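Local structure of elongation factor G (2DY1) at residues G93-A98 / T120-L125; K462-Q467 / K561-E566; A582-V587 / E607-V612; V293-G298 / K437-D442. The protein binds GTP together with magnesium and probably acts as a GTP-hydrolysing elongation factor in the translocation step of protein synthesis. One frame throughout, in Å; residues are numbered along the deposited sequence.

Contact 1 (G93-A98 / T120-L125); sequences GALEAA and TVAERL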
loop_
_atom_site.group_PDB
_atom_site.type_symbol
_atom_site.label_atom_id
_atom_site.label_comp_id
_atom_site.label_asym_id
_atom_site.label_seq_id
_atom_site.Cartn_x
_atom_site.Cartn_y
_atom_site.Cartn_z
ATOM N N GLY A 93 3.885 -3.702 -6.026
ATOM C CA GLY A 93 4.214 -3.590 -7.440
ATOM C C GLY A 93 5.487 -4.362 -7.779
ATOM O O GLY A 93 5.569 -5.003 -8.827
ATOM N N ALA A 94 6.501 -4.301 -6.912
ATOM C CA ALA A 94 7.760 -5.013 -7.157
ATOM C C ALA A 94 7.526 -6.519 -7.135
ATOM O O ALA A 94 8.072 -7.235 -7.964
ATOM C CB ALA A 94 8.815 -4.629 -6.114
ATOM N N LEU A 95 6.703 -6.988 -6.200
ATOM C CA LEU A 95 6.427 -8.418 -6.121
ATOM C C LEU A 95 5.635 -8.863 -7.356
ATOM O O LEU A 95 5.895 -9.934 -7.913
ATOM C CB LEU A 95 5.693 -8.747 -4.805
ATOM C CG LEU A 95 6.638 -8.693 -3.586
ATOM C CD1 LEU A 95 5.839 -8.602 -2.306
ATOM C CD2 LEU A 95 7.576 -9.908 -3.586
ATOM N N GLU A 96 4.678 -8.044 -7.787
ATOM C CA GLU A 96 3.885 -8.349 -8.995
ATOM C C GLU A 96 4.784 -8.536 -10.202
ATOM O O GLU A 96 4.525 -9.379 -11.077
ATOM C CB GLU A 96 2.982 -7.178 -9.357
ATOM C CG GLU A 96 1.638 -7.134 -8.785
ATOM C CD GLU A 96 0.773 -6.203 -9.612
ATOM O OE1 GLU A 96 -0.379 -5.996 -9.246
ATOM O OE2 GLU A 96 1.257 -5.687 -10.650
ATOM N N ALA A 97 5.826 -7.710 -10.268
ATOM C CA ALA A 97 6.766 -7.698 -11.365
ATOM C C ALA A 97 7.791 -8.803 -11.394
ATOM O O ALA A 97 8.417 -9.013 -12.412
ATOM C CB ALA A 97 7.512 -6.349 -11.375
ATOM N N ALA A 98 7.970 -9.506 -10.280
ATOM C CA ALA A 98 9.018 -10.526 -10.202
ATOM C C ALA A 98 8.480 -11.940 -10.234
ATOM O O ALA A 98 7.289 -12.137 -10.060
ATOM C CB ALA A 98 9.817 -10.323 -8.915
ATOM N N THR A 120 3.711 -12.672 2.934
ATOM C CA THR A 120 2.315 -12.991 2.648
ATOM C C THR A 120 1.914 -12.586 1.228
ATOM O O THR A 120 1.227 -13.335 0.536
ATOM C CB THR A 120 1.385 -12.288 3.657
ATOM O OG1 THR A 120 1.630 -12.814 4.964
ATOM C CG2 THR A 120 -0.074 -12.523 3.293
ATOM N N VAL A 121 2.335 -11.398 0.807
ATOM C CA VAL A 121 2.013 -10.940 -0.548
ATOM C C VAL A 121 2.660 -11.892 -1.547
ATOM O O VAL A 121 2.025 -12.315 -2.527
ATOM C CB VAL A 121 2.525 -9.506 -0.778
ATOM C CG1 VAL A 121 2.319 -9.090 -2.248
ATOM C CG2 VAL A 121 1.772 -8.563 0.154
ATOM N N ALA A 122 3.916 -12.264 -1.290
ATOM C CA ALA A 122 4.606 -13.173 -2.192
ATOM C C ALA A 122 3.853 -14.497 -2.277
ATOM O O ALA A 122 3.691 -15.059 -3.359
ATOM C CB ALA A 122 6.051 -13.416 -1.706
ATOM N N GLU A 123 3.411 -14.992 -1.123
ATOM C CA GLU A 123 2.674 -16.254 -1.062
ATOM C C GLU A 123 1.391 -16.182 -1.892
ATOM O O GLU A 123 1.109 -17.095 -2.686
ATOM C CB GLU A 123 2.366 -16.591 0.404
ATOM C CG GLU A 123 2.159 -18.073 0.687
ATOM C CD GLU A 123 2.393 -18.417 2.151
ATOM O OE1 GLU A 123 1.684 -17.858 3.018
ATOM O OE2 GLU A 123 3.295 -19.239 2.438
ATOM N N ARG A 124 0.631 -15.095 -1.743
ATOM C CA ARG A 124 -0.620 -14.935 -2.484
ATOM C C ARG A 124 -0.387 -14.849 -3.984
ATOM O O ARG A 124 -1.241 -15.242 -4.767
ATOM C CB ARG A 124 -1.402 -13.706 -1.995
ATOM C CG ARG A 124 -1.902 -13.824 -0.552
ATOM C CD ARG A 124 -3.087 -12.898 -0.283
ATOM N NE ARG A 124 -2.761 -11.488 -0.487
ATOM C CZ ARG A 124 -2.770 -10.567 0.474
ATOM N NH1 ARG A 124 -3.090 -10.903 1.715
ATOM N NH2 ARG A 124 -2.463 -9.306 0.192
ATOM N N LEU A 125 0.770 -14.329 -4.385
ATOM C CA LEU A 125 1.118 -14.242 -5.805
ATOM C C LEU A 125 1.656 -15.570 -6.318
ATOM O O LEU A 125 1.891 -15.724 -7.514
ATOM C CB LEU A 125 2.173 -13.151 -6.039
ATOM C CG LEU A 125 1.615 -11.727 -6.011
ATOM C CD1 LEU A 125 2.764 -10.752 -5.868
ATOM C CD2 LEU A 125 0.837 -11.418 -7.295
#
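Two neighbouring helices of the P-loop GTPase domain meet here through Leu95, a side chain of helix 88-97 that is set between Val121, Ala122 and Leu125 of helix 113-124. The pair illustrates how the helices of an alpha/beta nucleotide-binding fold pack against each other mainly with small and branched aliphatic groups. Leu95 spreads its contacts along its length. Its CD1 presses on CG1 of Val121 at 3.6 Å, the two side chains crossing obliquely, while its CD2 looks across to CB of Ala122 at 4.3 Å. Nearer the backbone, CB of Leu95 is met by CD1 of Leu125 at 3.7 Å. That same Leu125 methyl reaches past the side chain to the helix itself and lies 3.8 Å from the backbone N of Glu96. The small Ala122 is where the backbones come nearest, its CA 6.4 Å from CA of Leu95. Glu96 directs its carboxylate elsewhere: OE1 accepts a hydrogen bond from Ala376 N, and OE2 forms a salt bridge with Lys287 NZ. This is a buried contact, the side chain of Leu95 lying about 10 Å from that of Lys22, a GTP-binding residue. Both helices flank the central sheet: Leu95 rests on Ala13 and Val15 of strand 9-16, and Leu95 and Ala122 share Ala101 of strand 100-106, the strand that joins one helix to the next.

Contact 2 (K462-Q467 / K561-E566); sequences KVAEGQ and KKVMAE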
loop_
_atom_site.group_PDB
_atom_site.type_symbol
_atom_site.label_atom_id
_atom_site.label_comp_id
_atom_site.label_asym_id
_atom_site.label_seq_id
_atom_site.Cartn_x
_atom_site.Cartn_y
_atom_site.Cartn_z
ATOM N N LYS A 462 -38.223 16.204 18.265
ATOM C CA LYS A 462 -39.670 16.194 18.436
ATOM C C LYS A 462 -40.417 16.485 17.144
ATOM O O LYS A 462 -39.874 17.066 16.198
ATOM C CB LYS A 462 -40.099 17.186 19.525
ATOM C CG LYS A 462 -39.939 18.653 19.174
ATOM C CD LYS A 462 -40.423 19.534 20.332
ATOM C CE LYS A 462 -40.296 21.016 20.012
ATOM N NZ LYS A 462 -40.830 21.886 21.100
ATOM N N VAL A 463 -41.670 16.048 17.106
ATOM C CA VAL A 463 -42.510 16.241 15.937
ATOM C C VAL A 463 -42.928 17.696 15.832
ATOM O O VAL A 463 -43.121 18.373 16.843
ATOM C CB VAL A 463 -43.780 15.378 16.019
ATOM C CG1 VAL A 463 -44.662 15.638 14.801
ATOM C CG2 VAL A 463 -43.409 13.904 16.097
ATOM N N ALA A 464 -43.064 18.174 14.600
ATOM C CA ALA A 464 -43.501 19.533 14.347
ATOM C C ALA A 464 -44.088 19.601 12.943
ATOM O O ALA A 464 -43.795 18.759 12.097
ATOM C CB ALA A 464 -42.328 20.508 14.490
ATOM N N GLU A 465 -44.927 20.596 12.701
ATOM C CA GLU A 465 -45.519 20.743 11.383
ATOM C C GLU A 465 -45.847 22.193 11.114
ATOM O O GLU A 465 -46.001 23.002 12.031
ATOM C CB GLU A 465 -46.764 19.861 11.238
ATOM C CG GLU A 465 -47.958 20.316 12.060
ATOM C CD GLU A 465 -49.141 19.372 11.947
ATOM O OE1 GLU A 465 -50.271 19.835 12.217
ATOM O OE2 GLU A 465 -48.942 18.181 11.603
ATOM N N GLY A 466 -45.930 22.523 9.841
ATOM C CA GLY A 466 -46.197 23.884 9.471
ATOM C C GLY A 466 -46.242 24.087 7.986
ATOM O O GLY A 466 -46.104 23.152 7.189
ATOM N N GLN A 467 -46.385 25.346 7.612
ATOM C CA GLN A 467 -46.535 25.700 6.226
ATOM C C GLN A 467 -45.392 26.429 5.578
ATOM O O GLN A 467 -44.721 27.254 6.195
ATOM C CB GLN A 467 -47.807 26.546 6.080
ATOM C CG GLN A 467 -48.124 26.993 4.677
ATOM C CD GLN A 467 -49.308 27.952 4.641
ATOM O OE1 GLN A 467 -49.444 28.806 5.518
ATOM N NE2 GLN A 467 -50.162 27.819 3.628
ATOM N N LYS A 561 -37.330 24.548 6.543
ATOM C CA LYS A 561 -36.620 25.443 7.459
ATOM C C LYS A 561 -37.467 25.845 8.664
ATOM O O LYS A 561 -37.004 25.804 9.807
ATOM C CB LYS A 561 -36.170 26.701 6.717
ATOM C CG LYS A 561 -35.299 26.443 5.501
ATOM C CD LYS A 561 -33.952 25.837 5.872
ATOM C CE LYS A 561 -33.032 25.766 4.653
ATOM N NZ LYS A 561 -31.692 25.196 4.975
ATOM N N LYS A 562 -38.715 26.234 8.413
ATOM C CA LYS A 562 -39.610 26.638 9.492
ATOM C C LYS A 562 -39.895 25.493 10.452
ATOM O O LYS A 562 -39.778 25.634 11.667
ATOM C CB LYS A 562 -40.936 27.140 8.904
ATOM C CG LYS A 562 -41.990 27.471 9.951
ATOM C CD LYS A 562 -43.344 27.800 9.314
ATOM C CE LYS A 562 -43.231 28.912 8.267
ATOM N NZ LYS A 562 -44.565 29.318 7.700
ATOM N N VAL A 563 -40.266 24.340 9.900
ATOM C CA VAL A 563 -40.608 23.213 10.744
ATOM C C VAL A 563 -39.443 22.619 11.533
ATOM O O VAL A 563 -39.599 22.281 12.707
ATOM C CB VAL A 563 -41.305 22.105 9.907
ATOM C CG1 VAL A 563 -41.752 20.967 10.812
ATOM C CG2 VAL A 563 -42.512 22.703 9.179
ATOM N N MET A 564 -38.275 22.485 10.910
ATOM C CA MET A 564 -37.148 21.911 11.634
ATOM C C MET A 564 -36.821 22.722 12.890
ATOM O O MET A 564 -36.432 22.157 13.916
ATOM C CB MET A 564 -35.903 21.836 10.750
ATOM C CG MET A 564 -34.702 21.300 11.507
ATOM S SD MET A 564 -33.202 21.253 10.528
ATOM C CE MET A 564 -32.039 20.661 11.812
ATOM N N ALA A 565 -36.989 24.035 12.814
ATOM C CA ALA A 565 -36.696 24.902 13.957
ATOM C C ALA A 565 -37.632 24.661 15.144
ATOM O O ALA A 565 -37.289 24.957 16.297
ATOM C CB ALA A 565 -36.766 26.353 13.528
ATOM N N GLU A 566 -38.818 24.125 14.867
ATOM C CA GLU A 566 -39.788 23.848 15.919
ATOM C C GLU A 566 -39.670 22.401 16.349
ATOM O O GLU A 566 -40.371 21.959 17.260
ATOM C CB GLU A 566 -41.214 24.088 15.405
ATOM C CG GLU A 566 -41.389 25.352 14.576
ATOM C CD GLU A 566 -42.781 25.468 13.962
ATOM O OE1 GLU A 566 -43.026 26.454 13.234
ATOM O OE2 GLU A 566 -43.630 24.579 14.202
#
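Val563 stands over the faces of two successive peptide units of strand 464-474, the flat groups that matter here: its CG1 lies above the peptide joining Ala464 to Glu465, 3.3 Å from O of Ala464, and its CG2 above the one joining Glu465 to Gly466, 3.5 Å from N of Gly466. A third peptide is met at its oxygen instead. NZ of Lys562 approaches the Gln467 carbonyl tilted 22° from its plane, giving a short hydrogen bond of 2.6 Å from NZ to O. Lys562 gets to its acceptor by a bend at chi3 (-54°), which turns CE from an otherwise extended chain. Apolar contact is concentrated at Ala464, whose CB meets CG1 of Val563 at 3.8 Å and CB of Glu566 at 3.9 Å. Gly466 presents bare backbone to the helix beside Val563. At the other end, the methylenes of Lys462 run past O of Glu566, with CG at 3.8 Å. The strand and helix segments run nearly antiparallel, at 153°, with axes 7.0 Å apart. Strand 464-474 lies at an edge of its sheet in domain IV and is bonded to strand 477-489, where Val563 also touches Leu487. The chemistry is that of a helix laid on an edge strand: valine and alanine fill the middle, while a lysine toward the solvent pins a strand carbonyl, an ammonium that probably polarises that peptide.

Contact 3 (A582-V587 / E607-V612); sequences APQERV and EGALSV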
loop_
_atom_site.group_PDB
_atom_site.type_symbol
_atom_site.label_atom_id
_atom_site.label_comp_id
_atom_site.label_asym_id
_atom_site.label_seq_id
_atom_site.Cartn_x
_atom_site.Cartn_y
_atom_site.Cartn_z
ATOM N N ALA A 582 -1.876 -3.494 21.184
ATOM C CA ALA A 582 -0.762 -2.916 21.923
ATOM C C ALA A 582 -0.157 -3.854 22.957
ATOM O O ALA A 582 -0.832 -4.740 23.484
ATOM C CB ALA A 582 -1.206 -1.623 22.597
ATOM N N PRO A 583 1.138 -3.663 23.256
ATOM C CA PRO A 583 1.844 -4.489 24.238
ATOM C C PRO A 583 1.070 -4.454 25.545
ATOM O O PRO A 583 0.430 -3.451 25.864
ATOM C CB PRO A 583 3.200 -3.798 24.351
ATOM C CG PRO A 583 3.400 -3.236 22.976
ATOM C CD PRO A 583 2.042 -2.653 22.678
ATOM N N GLN A 584 1.124 -5.541 26.302
ATOM C CA GLN A 584 0.401 -5.596 27.561
ATOM C C GLN A 584 0.820 -4.499 28.539
ATOM O O GLN A 584 -0.033 -3.885 29.184
ATOM C CB GLN A 584 0.553 -6.983 28.199
ATOM C CG GLN A 584 1.975 -7.404 28.517
ATOM C CD GLN A 584 2.201 -7.571 30.009
ATOM O OE1 GLN A 584 2.353 -6.591 30.737
ATOM N NE2 GLN A 584 2.204 -8.816 30.473
ATOM N N GLU A 585 2.121 -4.236 28.642
ATOM C CA GLU A 585 2.603 -3.201 29.554
ATOM C C GLU A 585 2.230 -1.794 29.073
ATOM O O GLU A 585 2.285 -0.836 29.845
ATOM C CB GLU A 585 4.127 -3.313 29.755
ATOM C CG GLU A 585 4.581 -4.654 30.353
ATOM C CD GLU A 585 5.876 -4.562 31.163
ATOM O OE1 GLU A 585 5.879 -3.883 32.215
ATOM O OE2 GLU A 585 6.888 -5.174 30.754
ATOM N N ARG A 586 1.839 -1.678 27.803
ATOM C CA ARG A 586 1.449 -0.388 27.229
ATOM C C ARG A 586 -0.063 -0.178 27.189
ATOM O O ARG A 586 -0.535 0.914 26.870
ATOM C CB ARG A 586 2.007 -0.230 25.806
ATOM C CG ARG A 586 3.375 0.457 25.711
ATOM C CD ARG A 586 3.813 1.047 27.049
ATOM N NE ARG A 586 3.875 2.507 27.058
ATOM C CZ ARG A 586 4.818 3.222 26.452
ATOM N NH1 ARG A 586 4.793 4.547 26.519
ATOM N NH2 ARG A 586 5.788 2.615 25.782
ATOM N N VAL A 587 -0.819 -1.222 27.509
ATOM C CA VAL A 587 -2.278 -1.148 27.503
ATOM C C VAL A 587 -2.820 -0.021 28.377
ATOM O O VAL A 587 -3.754 0.682 27.988
ATOM C CB VAL A 587 -2.897 -2.476 27.976
ATOM C CG1 VAL A 587 -4.387 -2.309 28.203
ATOM C CG2 VAL A 587 -2.638 -3.561 26.943
ATOM N N GLU A 607 -3.467 -11.502 22.487
ATOM C CA GLU A 607 -2.727 -12.142 21.401
ATOM C C GLU A 607 -1.269 -12.188 21.847
ATOM O O GLU A 607 -0.443 -11.389 21.401
ATOM C CB GLU A 607 -2.852 -11.330 20.108
ATOM C CG GLU A 607 -4.080 -11.670 19.277
ATOM C CD GLU A 607 -4.304 -10.692 18.137
ATOM O OE1 GLU A 607 -3.336 -10.388 17.407
ATOM O OE2 GLU A 607 -5.453 -10.232 17.968
ATOM N N GLY A 608 -0.965 -13.132 22.733
ATOM C CA GLY A 608 0.379 -13.239 23.262
ATOM C C GLY A 608 0.486 -12.176 24.337
ATOM O O GLY A 608 -0.470 -11.956 25.082
ATOM N N ALA A 609 1.630 -11.510 24.427
ATOM C CA ALA A 609 1.799 -10.459 25.421
ATOM C C ALA A 609 1.100 -9.206 24.913
ATOM O O ALA A 609 1.120 -8.157 25.556
ATOM C CB ALA A 609 3.257 -10.184 25.644
ATOM N N LEU A 610 0.491 -9.331 23.738
ATOM C CA LEU A 610 -0.240 -8.234 23.124
ATOM C C LEU A 610 -1.713 -8.399 23.454
ATOM O O LEU A 610 -2.168 -9.498 23.776
ATOM C CB LEU A 610 -0.057 -8.250 21.603
ATOM C CG LEU A 610 1.296 -7.818 21.032
ATOM C CD1 LEU A 610 1.335 -8.079 19.531
ATOM C CD2 LEU A 610 1.518 -6.344 21.323
ATOM N N SER A 611 -2.457 -7.302 23.382
ATOM C CA SER A 611 -3.884 -7.343 23.655
ATOM C C SER A 611 -4.601 -6.443 22.656
ATOM O O SER A 611 -4.081 -5.401 22.266
ATOM C CB SER A 611 -4.176 -6.877 25.085
ATOM O OG SER A 611 -3.915 -5.495 25.234
ATOM N N VAL A 612 -5.787 -6.865 22.233
ATOM C CA VAL A 612 -6.584 -6.094 21.286
ATOM C C VAL A 612 -7.667 -5.330 22.043
ATOM O O VAL A 612 -8.499 -5.932 22.718
ATOM C CB VAL A 612 -7.268 -7.012 20.245
ATOM C CG1 VAL A 612 -8.032 -6.172 19.227
ATOM C CG2 VAL A 612 -6.229 -7.881 19.554
#
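Ala582 and Ser611 form an antiparallel hydrogen-bonded pair, with Ala582 N giving to Ser611 O at 3.1 Å and Ser611 N returning a bond to Ala582 O at 3.0 Å. The next pair, Pro583 with Leu610, is non-hydrogen-bonded, a place where proline, lacking an N-H, gives up no bond to Leu610. Beyond it the strand 569-583 turns away, yet Gln584 N still finds Ala609 O at 2.7 Å, nearly along the C=O axis but with a bent N-H angle of 130°. Among the side chains, Leu610 packs on the Pro583 ring. Its CD2 lies 3.3 Å from N of Pro583 and 4.0 Å from CD of that ring, the two side chains lying side by side and pointing the same way. CG of Gln584 meets CB of Ala609 at 4.2 Å. Ala609 belongs to a type II' turn from Glu607 to Leu610, with Gly608 at its positive-phi position, closing the hairpin of strands 600-607 and 610-618. This is the C-terminal, ferredoxin-like domain, in which strand 569-583 also pairs with strand 638-648. Helix 587-596 follows strand 569-583 after the turn 584-586, Val587 and Ser611 both touch Met604 of strand 600-607, and Thr633 of helix 625-633 covers Ala582 and Pro583.

Contact 4 (V293-G298 / K437-D442); sequences VDPFMG and KERLQD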
loop_
_atom_site.group_PDB
_atom_site.type_symbol
_atom_site.label_atom_id
_atom_site.label_comp_id
_atom_site.label_asym_id
_atom_site.label_seq_id
_atom_site.Cartn_x
_atom_site.Cartn_y
_atom_site.Cartn_z
ATOM N N VAL A 293 7.830 9.984 -12.316
ATOM C CA VAL A 293 7.691 11.238 -13.075
ATOM C C VAL A 293 8.727 12.109 -12.342
ATOM O O VAL A 293 8.377 13.000 -11.566
ATOM C CB VAL A 293 6.266 11.873 -12.983
ATOM C CG1 VAL A 293 6.171 13.079 -13.916
ATOM C CG2 VAL A 293 5.201 10.863 -13.360
ATOM N N ASP A 294 10.006 11.791 -12.549
ATOM C CA ASP A 294 11.110 12.498 -11.882
ATOM C C ASP A 294 11.288 13.889 -12.474
ATOM O O ASP A 294 11.222 14.067 -13.683
ATOM C CB ASP A 294 12.435 11.733 -12.055
ATOM C CG ASP A 294 12.477 10.409 -11.285
ATOM O OD1 ASP A 294 13.144 9.459 -11.758
ATOM O OD2 ASP A 294 11.870 10.311 -10.203
ATOM N N PRO A 295 11.517 14.899 -11.624
ATOM C CA PRO A 295 11.701 16.247 -12.167
ATOM C C PRO A 295 12.765 16.272 -13.269
ATOM O O PRO A 295 13.838 15.668 -13.129
ATOM C CB PRO A 295 12.131 17.053 -10.946
ATOM C CG PRO A 295 11.388 16.385 -9.833
ATOM C CD PRO A 295 11.548 14.904 -10.154
ATOM N N PHE A 296 12.450 16.975 -14.355
ATOM C CA PHE A 296 13.341 17.132 -15.503
ATOM C C PHE A 296 13.538 15.866 -16.330
ATOM O O PHE A 296 14.419 15.819 -17.193
ATOM C CB PHE A 296 14.707 17.651 -15.048
ATOM C CG PHE A 296 14.620 18.790 -14.078
ATOM C CD1 PHE A 296 14.949 18.597 -12.741
ATOM C CD2 PHE A 296 14.147 20.036 -14.482
ATOM C CE1 PHE A 296 14.802 19.632 -11.819
ATOM C CE2 PHE A 296 13.996 21.075 -13.570
ATOM C CZ PHE A 296 14.322 20.875 -12.239
ATOM N N MET A 297 12.717 14.845 -16.089
ATOM C CA MET A 297 12.860 13.590 -16.846
ATOM C C MET A 297 11.587 13.212 -17.584
ATOM O O MET A 297 11.641 12.490 -18.589
ATOM C CB MET A 297 13.259 12.436 -15.905
ATOM C CG MET A 297 13.573 11.102 -16.599
ATOM S SD MET A 297 15.106 11.100 -17.585
ATOM C CE MET A 297 15.143 9.301 -18.121
ATOM N N GLY A 298 10.446 13.706 -17.111
ATOM C CA GLY A 298 9.188 13.349 -17.742
ATOM C C GLY A 298 8.773 11.978 -17.218
ATOM O O GLY A 298 9.492 11.385 -16.416
ATOM N N LYS A 437 4.142 15.249 0.292
ATOM C CA LYS A 437 4.287 16.699 0.421
ATOM C C LYS A 437 5.623 17.117 -0.182
ATOM O O LYS A 437 5.723 18.123 -0.891
ATOM C CB LYS A 437 4.232 17.091 1.900
ATOM C CG LYS A 437 4.467 18.572 2.148
ATOM C CD LYS A 437 4.259 18.913 3.622
ATOM C CE LYS A 437 4.506 20.416 3.826
ATOM N NZ LYS A 437 4.563 20.746 5.278
ATOM N N GLU A 438 6.661 16.351 0.133
ATOM C CA GLU A 438 7.995 16.615 -0.388
ATOM C C GLU A 438 8.037 16.470 -1.896
ATOM O O GLU A 438 8.710 17.242 -2.568
ATOM C CB GLU A 438 9.012 15.654 0.252
ATOM C CG GLU A 438 9.187 15.932 1.741
ATOM C CD GLU A 438 9.869 14.795 2.493
ATOM O OE1 GLU A 438 10.631 14.020 1.879
ATOM O OE2 GLU A 438 9.657 14.696 3.724
ATOM N N ARG A 439 7.330 15.468 -2.428
ATOM C CA ARG A 439 7.357 15.276 -3.861
ATOM C C ARG A 439 6.694 16.448 -4.589
ATOM O O ARG A 439 7.194 16.865 -5.637
ATOM C CB ARG A 439 6.706 13.926 -4.233
ATOM C CG ARG A 439 6.983 13.528 -5.674
ATOM C CD ARG A 439 8.470 13.404 -5.928
ATOM N NE ARG A 439 8.761 12.605 -7.126
ATOM C CZ ARG A 439 9.975 12.497 -7.647
ATOM N NH1 ARG A 439 11.006 13.142 -7.087
ATOM N NH2 ARG A 439 10.184 11.721 -8.711
ATOM N N LEU A 440 5.593 16.966 -4.042
ATOM C CA LEU A 440 4.914 18.118 -4.633
ATOM C C LEU A 440 5.920 19.287 -4.634
ATOM O O LEU A 440 5.991 20.061 -5.595
ATOM C CB LEU A 440 3.657 18.451 -3.820
ATOM C CG LEU A 440 2.552 17.399 -4.010
ATOM C CD1 LEU A 440 1.408 17.590 -3.026
ATOM C CD2 LEU A 440 2.025 17.516 -5.455
ATOM N N GLN A 441 6.711 19.397 -3.567
ATOM C CA GLN A 441 7.742 20.452 -3.492
ATOM C C GLN A 441 8.781 20.257 -4.621
ATOM O O GLN A 441 9.274 21.223 -5.198
ATOM C CB GLN A 441 8.406 20.398 -2.105
ATOM C CG GLN A 441 9.696 21.197 -1.932
ATOM C CD GLN A 441 10.334 20.938 -0.560
ATOM O OE1 GLN A 441 10.526 19.772 -0.140
ATOM N NE2 GLN A 441 10.649 22.010 0.146
ATOM N N ASP A 442 9.129 19.008 -4.942
ATOM C CA ASP A 442 10.089 18.748 -6.010
ATOM C C ASP A 442 9.525 19.229 -7.325
ATOM O O ASP A 442 10.281 19.605 -8.223
ATOM C CB ASP A 442 10.386 17.253 -6.182
ATOM C CG ASP A 442 11.009 16.627 -4.965
ATOM O OD1 ASP A 442 11.529 17.357 -4.100
ATOM O OD2 ASP A 442 10.994 15.367 -4.885
#
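Asp294 and Arg439 meet across a junction between domains II and III whose tight part is the salt bridge on the buried Arg439; looser carbon contacts of Pro295 accompany it, and Asp294, Pro295 and Asp442 are all partly exposed. The charged contacts gather at the guanidinium edge. There NH2 of Arg439 gives a salt-bridged hydrogen bond of 2.7 Å to OD2 of Asp294. The carboxylate uses its anti lone pair, although the two planes stand 79° apart and the N-H angle is a bent 131°. Arg439 NH1 turns to its own helix, donating to OD2 of Asp442 at 3.1 Å by a straighter bond (161°). Asp294 is gripped further: Tyr51 OH bonds OD1, and Gln292 NE2 bonds OD2. The looser part is carbon contact. CD of Pro295 lies over one face of the guanidinium, 3.6 Å from NH1, and CG of Pro295 touches CB of Asp442 at 3.9 Å. Flanked by carboxylates, the guanidinium charge is probably well compensated. Glu408 at the end of helix 392-408 completes the network, binding Arg439 NE through OE2 and Val293 N through OE1, and so ties strand 285-294 to two helices of domain III. Helix 53-57 touches helix 430-442, its Pro53 on Arg439 and Asp442, just ahead of the GTP-binding Thr60 and Thr61.

Read together, the four contacts show chemistry following place in the fold. Contact 1 is core: mainly aliphatic groups join two helices of the GTPase domain. Contact 3 is its surface counterpart, resting mainly on backbone bonds between two strands of the C-terminal domain. Contacts 2 and 4 are partly buried and mix the modes, with helix-strand packing plus one lysine bond in the former and a salt-bridge network in the latter. Only contact 4 spans two domains. Contacts 2 and 3 involve consecutive elements, helix 549-566 and strand 569-583, yet their centres are about 51 Å apart; contacts 1 and 3 come within about 14 Å at their nearest atoms.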